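Local coordinates for protein CrataBL (Crataeva tapia, PDB 4IHZ) that inhibits trypsin and, very probably, factor Xa more strongly, and probably also acts as a glucose- and N-acetylglucosamine-binding lectin, at residues A[105-108]-A[109-112]; A[114-118]-A[119-123]. All blocks are in the same frame, centred on the assembly; numbering follows the deposited sequence. Where two conformers were deposited one is given.

Contact 1: A[105-108]-A[109-112]; sequences FRSL and GSWF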
ATOM      1  N   PHE A 105       0.785  -2.247   8.172  1.00 22.28           N
ATOM      2  CA  PHE A 105       1.097  -3.409   9.019  1.00 22.03           C
ATOM      3  C   PHE A 105       1.451  -2.966  10.450  1.00 23.36           C
ATOM      4  O   PHE A 105       2.227  -2.014  10.660  1.00 23.59           O
ATOM      5  CB  PHE A 105       2.298  -4.207   8.493  1.00 22.63           C
ATOM      6  CG  PHE A 105       1.983  -5.207   7.399  1.00 22.12           C
ATOM      7  CD1 PHE A 105       0.901  -6.075   7.491  1.00 22.67           C
ATOM      8  CD2 PHE A 105       2.855  -5.327   6.317  1.00 22.45           C
ATOM      9  CE1 PHE A 105       0.668  -7.017   6.463  1.00 22.59           C
ATOM     10  CE2 PHE A 105       2.644  -6.241   5.288  1.00 24.37           C
ATOM     11  CZ  PHE A 105       1.547  -7.104   5.364  1.00 21.26           C
ATOM     12  N   ARG A 106       0.860  -3.661  11.415  1.00 23.57           N
ATOM     13  CA  ARG A 106       1.177  -3.529  12.838  1.00 25.84           C
ATOM     14  C   ARG A 106       0.773  -2.182  13.420  1.00 25.68           C
ATOM     15  O   ARG A 106       1.148  -1.860  14.556  1.00 28.09           O
ATOM     16  CB  ARG A 106       2.647  -3.867  13.136  1.00 26.69           C
ATOM     17  CG  ARG A 106       3.053  -5.300  12.840  1.00 29.66           C
ATOM     18  CD  ARG A 106       4.562  -5.541  13.026  1.00 35.58           C
ATOM     19  NE  ARG A 106       5.321  -4.835  11.998  1.00 42.37           N
ATOM     20  CZ  ARG A 106       5.480  -5.263  10.740  1.00 45.27           C
ATOM     21  NH1 ARG A 106       4.950  -6.416  10.329  1.00 46.85           N
ATOM     22  NH2 ARG A 106       6.182  -4.533   9.887  1.00 46.80           N
ATOM     23  N   SER A 107      -0.009  -1.404  12.669  1.00 24.91           N
ATOM     24  CA  SER A 107      -0.525  -0.135  13.161  1.00 25.64           C
ATOM     25  C   SER A 107      -1.681  -0.354  14.139  1.00 25.95           C
ATOM     26  O   SER A 107      -2.315  -1.438  14.196  1.00 24.57           O
ATOM     27  CB  SER A 107      -0.923   0.807  12.017  1.00 25.28           C
ATOM     28  OG  SER A 107      -2.166   0.420  11.490  1.00 29.25           O
ATOM     29  N   LEU A 108      -1.948   0.666  14.939  1.00 26.37           N
ATOM     30  CA  LEU A 108      -3.019   0.554  15.945  1.00 27.59           C
ATOM     31  C   LEU A 108      -4.358   0.140  15.386  1.00 26.82           C
ATOM     32  O   LEU A 108      -5.129  -0.526  16.086  1.00 26.86           O
ATOM     33  CB  LEU A 108      -3.214   1.874  16.696  1.00 29.69           C
ATOM     34  CG  LEU A 108      -2.200   2.217  17.764  1.00 32.04           C
ATOM     35  CD1 LEU A 108      -2.792   3.395  18.513  1.00 36.35           C
ATOM     36  CD2 LEU A 108      -1.981   1.013  18.681  1.00 33.74           C
ATOM     37  N   GLY A 109      -4.635   0.551  14.139  1.00 25.05           N
ATOM     38  CA  GLY A 109      -5.943   0.367  13.545  1.00 24.37           C
ATOM     39  C   GLY A 109      -6.004  -0.887  12.685  1.00 22.23           C
ATOM     40  O   GLY A 109      -7.040  -1.158  12.108  1.00 23.22           O
ATOM     41  N   SER A 110      -4.919  -1.671  12.670  1.00 21.99           N
ATOM     42  CA  SER A 110      -4.724  -2.796  11.723  1.00 21.03           C
ATOM     43  C   SER A 110      -5.178  -4.157  12.237  1.00 19.65           C
ATOM     44  O   SER A 110      -5.127  -5.146  11.508  1.00 19.56           O
ATOM     45  CB  SER A 110      -3.209  -2.968  11.393  1.00 22.25           C
ATOM     46  OG  SER A 110      -2.445  -3.465  12.528  1.00 23.14           O
ATOM     47  N   TRP A 111      -5.539  -4.235  13.515  1.00 20.55           N
ATOM     48  CA  TRP A 111      -5.675  -5.533  14.150  1.00 19.69           C
ATOM     49  C   TRP A 111      -7.067  -6.137  14.046  1.00 20.08           C
ATOM     50  O   TRP A 111      -8.084  -5.534  14.466  1.00 20.47           O
ATOM     51  CB  TRP A 111      -5.260  -5.435  15.628  1.00 21.13           C
ATOM     52  CG  TRP A 111      -3.801  -5.023  15.784  1.00 20.62           C
ATOM     53  CD1 TRP A 111      -3.328  -3.854  16.320  1.00 21.80           C
ATOM     54  CD2 TRP A 111      -2.642  -5.769  15.366  1.00 20.98           C
ATOM     55  NE1 TRP A 111      -1.951  -3.831  16.286  1.00 22.90           N
ATOM     56  CE2 TRP A 111      -1.496  -4.987  15.713  1.00 22.79           C
ATOM     57  CE3 TRP A 111      -2.450  -7.015  14.744  1.00 22.56           C
ATOM     58  CZ2 TRP A 111      -0.182  -5.419  15.465  1.00 25.22           C
ATOM     59  CZ3 TRP A 111      -1.134  -7.445  14.488  1.00 24.25           C
ATOM     60  CH2 TRP A 111      -0.016  -6.641  14.846  1.00 25.32           C
ATOM     61  N   PHE A 112      -7.092  -7.339  13.492  1.00 20.04           N
ATOM     62  CA  PHE A 112      -8.312  -8.162  13.478  1.00 19.24           C
ATOM     63  C   PHE A 112      -8.023  -9.446  14.230  1.00 20.16           C
ATOM     64  O   PHE A 112      -6.862  -9.750  14.545  1.00 19.95           O
ATOM     65  CB  PHE A 112      -8.679  -8.504  12.025  1.00 18.83           C
ATOM     66  CG  PHE A 112      -9.062  -7.314  11.196  1.00 19.81           C
ATOM     67  CD1 PHE A 112     -10.412  -7.027  10.969  1.00 18.29           C
ATOM     68  CD2 PHE A 112      -8.073  -6.483  10.610  1.00 19.82           C
ATOM     69  CE1 PHE A 112     -10.790  -5.948  10.200  1.00 18.36           C
ATOM     70  CE2 PHE A 112      -8.433  -5.387   9.836  1.00 18.47           C
ATOM     71  CZ  PHE A 112      -9.779  -5.119   9.601  1.00 15.38           C
TER
HETATM   72  O   HOH W   1      -0.322  -1.491  17.205  1.00 36.91           O
HETATM   73  O   HOH W   2      -3.936   2.951  12.552  1.00 37.13           O
HETATM   74  O   HOH W   3      -6.928  -2.249  15.232  1.00 23.42           O
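A type I beta turn from S107 to S110, in the loop that leads into strand 112-117 of the beta-trefoil, draws these residues together. The carbonyl O of S107 accepts two bonds from S110. The backbone S110 N gives the turn's own bond, 3.0 Å to S107 O, from well above the carbonyl plane; S110 OG reaches the same S107 O at 2.6 Å, in that plane and on a lone pair. Serine suits this place because its short side chain can fold back: with chi1 at 70°, OG sits between the backbone N and the carbonyl carbon of its own residue, facing the start of the turn. That hydroxyl also lies over one face of the W111 indole, 3.6 Å above its plane, and takes a weak bond from N70. S107 OG bonds to T104 O, three residues back in the same loop. The flat W111 side chain fits against the backbone of R106, W111 CZ2 lying 3.5 Å from R106 CA, while the aliphatic CG of R106 reaches W111 CH2 at 3.9 Å. In the plane of the indole, at its edge, a water accepts from W111 NE1 at 3.0 Å and donates to R106 O.

Contact 2: A[114-118]-A[119-123]; sequences IERHG and DSYKL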
ATOM      1  N   ILE A 114      -9.506 -13.775  14.241  1.00 20.78           N
ATOM      2  CA  ILE A 114     -10.428 -14.832  13.802  1.00 19.86           C
ATOM      3  C   ILE A 114     -10.916 -15.516  15.084  1.00 21.15           C
ATOM      4  O   ILE A 114     -10.101 -15.965  15.897  1.00 22.93           O
ATOM      5  CB  ILE A 114      -9.726 -15.862  12.917  1.00 19.64           C
ATOM      6  CG1 ILE A 114      -9.224 -15.184  11.633  1.00 19.06           C
ATOM      7  CG2 ILE A 114     -10.695 -17.018  12.564  1.00 20.70           C
ATOM      8  CD1 ILE A 114      -8.320 -16.091  10.745  1.00 21.69           C
ATOM      9  N   GLU A 115     -12.229 -15.546  15.275  1.00 20.54           N
ATOM     10  CA  GLU A 115     -12.799 -16.201  16.480  1.00 21.37           C
ATOM     11  C   GLU A 115     -13.761 -17.270  16.088  1.00 22.01           C
ATOM     12  O   GLU A 115     -14.429 -17.155  15.063  1.00 22.20           O
ATOM     13  CB  GLU A 115     -13.490 -15.190  17.394  1.00 22.43           C
ATOM     14  CG  GLU A 115     -12.499 -14.167  17.975  1.00 23.87           C
ATOM     15  CD  GLU A 115     -13.118 -13.091  18.837  1.00 27.95           C
ATOM     16  OE1 GLU A 115     -14.361 -13.054  19.004  1.00 31.22           O
ATOM     17  OE2 GLU A 115     -12.334 -12.240  19.340  1.00 30.31           O
ATOM     18  N   ARG A 116     -13.874 -18.318  16.915  1.00 22.16           N
ATOM     19  CA  ARG A 116     -14.921 -19.304  16.632  1.00 23.34           C
ATOM     20  C   ARG A 116     -16.308 -18.707  16.847  1.00 23.39           C
ATOM     21  O   ARG A 116     -16.518 -17.884  17.731  1.00 24.10           O
ATOM     22  CB  ARG A 116     -14.776 -20.557  17.484  1.00 23.68           C
ATOM     23  CG  ARG A 116     -13.502 -21.312  17.177  1.00 24.91           C
ATOM     24  CD  ARG A 116     -13.553 -22.702  17.759  1.00 26.63           C
ATOM     25  NE  ARG A 116     -12.389 -23.484  17.311  1.00 27.57           N
ATOM     26  CZ  ARG A 116     -12.289 -24.066  16.111  1.00 27.81           C
ATOM     27  NH1 ARG A 116     -13.265 -23.976  15.215  1.00 26.93           N
ATOM     28  NH2 ARG A 116     -11.178 -24.723  15.803  1.00 30.62           N
ATOM     29  N   HIS A 117     -17.240 -19.146  16.021  1.00 23.03           N
ATOM     30  CA  HIS A 117     -18.598 -18.640  16.055  1.00 23.86           C
ATOM     31  C   HIS A 117     -19.448 -19.811  15.628  1.00 23.01           C
ATOM     32  O   HIS A 117     -19.487 -20.179  14.449  1.00 22.91           O
ATOM     33  CB  HIS A 117     -18.734 -17.465  15.066  1.00 23.23           C
ATOM     34  CG  HIS A 117     -20.118 -16.905  14.984  1.00 26.46           C
ATOM     35  ND1 HIS A 117     -20.698 -16.193  16.011  1.00 29.15           N
ATOM     36  CD2 HIS A 117     -21.029 -16.936  13.984  1.00 30.96           C
ATOM     37  CE1 HIS A 117     -21.919 -15.829  15.656  1.00 32.33           C
ATOM     38  NE2 HIS A 117     -22.148 -16.277  14.434  1.00 31.83           N
ATOM     39  N   GLY A 118     -20.123 -20.447  16.593  1.00 23.71           N
ATOM     40  CA  GLY A 118     -20.821 -21.680  16.254  1.00 25.55           C
ATOM     41  C   GLY A 118     -19.819 -22.709  15.748  1.00 24.96           C
ATOM     42  O   GLY A 118     -18.733 -22.849  16.299  1.00 26.93           O
ATOM     43  N   ASP A 119     -20.159 -23.415  14.672  1.00 25.79           N
ATOM     44  CA  ASP A 119     -19.209 -24.391  14.128  1.00 26.99           C
ATOM     45  C   ASP A 119     -18.369 -23.765  13.053  1.00 25.85           C
ATOM     46  O   ASP A 119     -17.598 -24.458  12.373  1.00 27.04           O
ATOM     47  CB  ASP A 119     -19.909 -25.610  13.553  1.00 29.05           C
ATOM     48  CG  ASP A 119     -20.215 -26.645  14.610  1.00 34.17           C
ATOM     49  OD1 ASP A 119     -19.463 -26.727  15.615  1.00 39.15           O
ATOM     50  OD2 ASP A 119     -21.189 -27.388  14.429  1.00 38.76           O
ATOM     51  N   SER A 120     -18.494 -22.450  12.920  1.00 23.17           N
ATOM     52  CA  SER A 120     -17.668 -21.732  11.936  1.00 22.39           C
ATOM     53  C   SER A 120     -16.842 -20.659  12.631  1.00 22.08           C
ATOM     54  O   SER A 120     -16.449 -20.813  13.796  1.00 20.99           O
ATOM     55  CB  SER A 120     -18.523 -21.112  10.835  1.00 23.00           C
ATOM     56  OG  SER A 120     -19.431 -20.202  11.367  0.50 25.84           O
ATOM     57  N   TYR A 121     -16.540 -19.580  11.905  1.00 20.31           N
ATOM     58  CA  TYR A 121     -15.689 -18.531  12.425  1.00 21.30           C
ATOM     59  C   TYR A 121     -16.365 -17.199  12.242  1.00 20.43           C
ATOM     60  O   TYR A 121     -17.371 -17.084  11.536  1.00 19.42           O
ATOM     61  CB  TYR A 121     -14.321 -18.548  11.722  1.00 20.28           C
ATOM     62  CG  TYR A 121     -13.525 -19.811  11.945  1.00 21.03           C
ATOM     63  CD1 TYR A 121     -12.756 -19.972  13.122  1.00 24.11           C
ATOM     64  CD2 TYR A 121     -13.540 -20.840  11.020  1.00 25.64           C
ATOM     65  CE1 TYR A 121     -12.020 -21.133  13.334  1.00 27.60           C
ATOM     66  CE2 TYR A 121     -12.805 -22.015  11.243  1.00 31.11           C
ATOM     67  CZ  TYR A 121     -12.044 -22.136  12.403  1.00 31.34           C
ATOM     68  OH  TYR A 121     -11.304 -23.279  12.640  1.00 36.28           O
ATOM     69  N   LYS A 122     -15.804 -16.180  12.866  1.00 20.36           N
ATOM     70  CA  LYS A 122     -16.135 -14.817  12.536  1.00 20.05           C
ATOM     71  C   LYS A 122     -14.856 -13.993  12.567  1.00 20.21           C
ATOM     72  O   LYS A 122     -13.869 -14.351  13.225  1.00 20.42           O
ATOM     73  CB  LYS A 122     -17.138 -14.238  13.523  1.00 20.55           C
ATOM     74  CG  LYS A 122     -16.625 -14.095  14.946  1.00 21.07           C
ATOM     75  CD  LYS A 122     -17.702 -13.542  15.854  1.00 24.79           C
ATOM     76  CE  LYS A 122     -17.184 -13.525  17.293  1.00 25.60           C
ATOM     77  NZ  LYS A 122     -18.195 -12.953  18.240  1.00 27.96           N
ATOM     78  N   LEU A 123     -14.866 -12.906  11.811  1.00 20.36           N
ATOM     79  CA  LEU A 123     -13.817 -11.891  11.920  1.00 19.14           C
ATOM     80  C   LEU A 123     -14.267 -10.818  12.886  1.00 18.92           C
ATOM     81  O   LEU A 123     -15.461 -10.446  12.942  1.00 19.93           O
ATOM     82  CB  LEU A 123     -13.549 -11.243  10.547  1.00 19.48           C
ATOM     83  CG  LEU A 123     -13.017 -12.159   9.461  1.00 21.24           C
ATOM     84  CD1 LEU A 123     -12.800 -11.256   8.206  1.00 25.53           C
ATOM     85  CD2 LEU A 123     -11.728 -12.796   9.888  1.00 26.67           C
TER
HETATM   86  O   HOH W   4     -16.408 -13.363  20.585  1.00 42.13           O
HETATM   87  O   HOH W   5     -16.063 -23.006  15.385  1.00 25.51           O
HETATM   88  O   HOH W   6     -18.556 -16.157  18.530  1.00 48.72           O
HETATM   89  O   HOH W   7     -20.452 -14.720  18.535  1.00 46.40           O
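Strands 114-117 and 120-123 form an antiparallel beta hairpin with a two-residue loop, G118-D119, in a type II' turn from H117 to S120; the N-to-C directions of these short segments are 137° apart, a strong twist. E115 and K122 form a hydrogen-bonded pair, E115 N to K122 O at 2.9 Å and K122 N to E115 O at 2.8 Å; H117 and S120 form the next. G118 holds the first corner of the turn with a positive phi, which glycine adopts readily. On the face carrying E115, H117 and K122, the lysine stretches out from a chi1 of 65°: its methylenes pass H117 CB, and its CE comes 3.3 Å from E115 OE1. The salt bridge from K122 NZ to E115 OE1 is long at 3.9 Å, with a water bridging it; the principal partner of NZ is D135 OD1, a salt bridge. I114 and L123 send apolar branches to the other face. The Y121 ring packs its CD1 3.6 Å from I114 CG2, while Y121 OH lies 3.3 Å from R116 NH1, ring and guanidinium planes 34° apart. R116 NH1 donates 3.0 Å to a water that in turn donates to G118 O and S120 O.

Contact 1 comes first along the chain and contact 2 follows, their centres about 20 Å apart in the same beta-trefoil domain. Only one residue separates 109-112 from 114-118. Strand 112-117 connects them: it begins at the last residue of 109-112 and runs out to the hairpin turn of contact 2, so the two turns stand at either end of one strand. This strand is an outermost one of a four-stranded antiparallel sheet within the chain, followed by 120-125, 134-139 and 148-151. Strand 120-125 ends at H125, which bonds to G109 and meets F112 edge-to-face. C126 follows, bonded through the backbone to W111 and probably disulfide-linked to C133; the hairpin thus joins the loop of 105-112 to the outer turn at G118-D119.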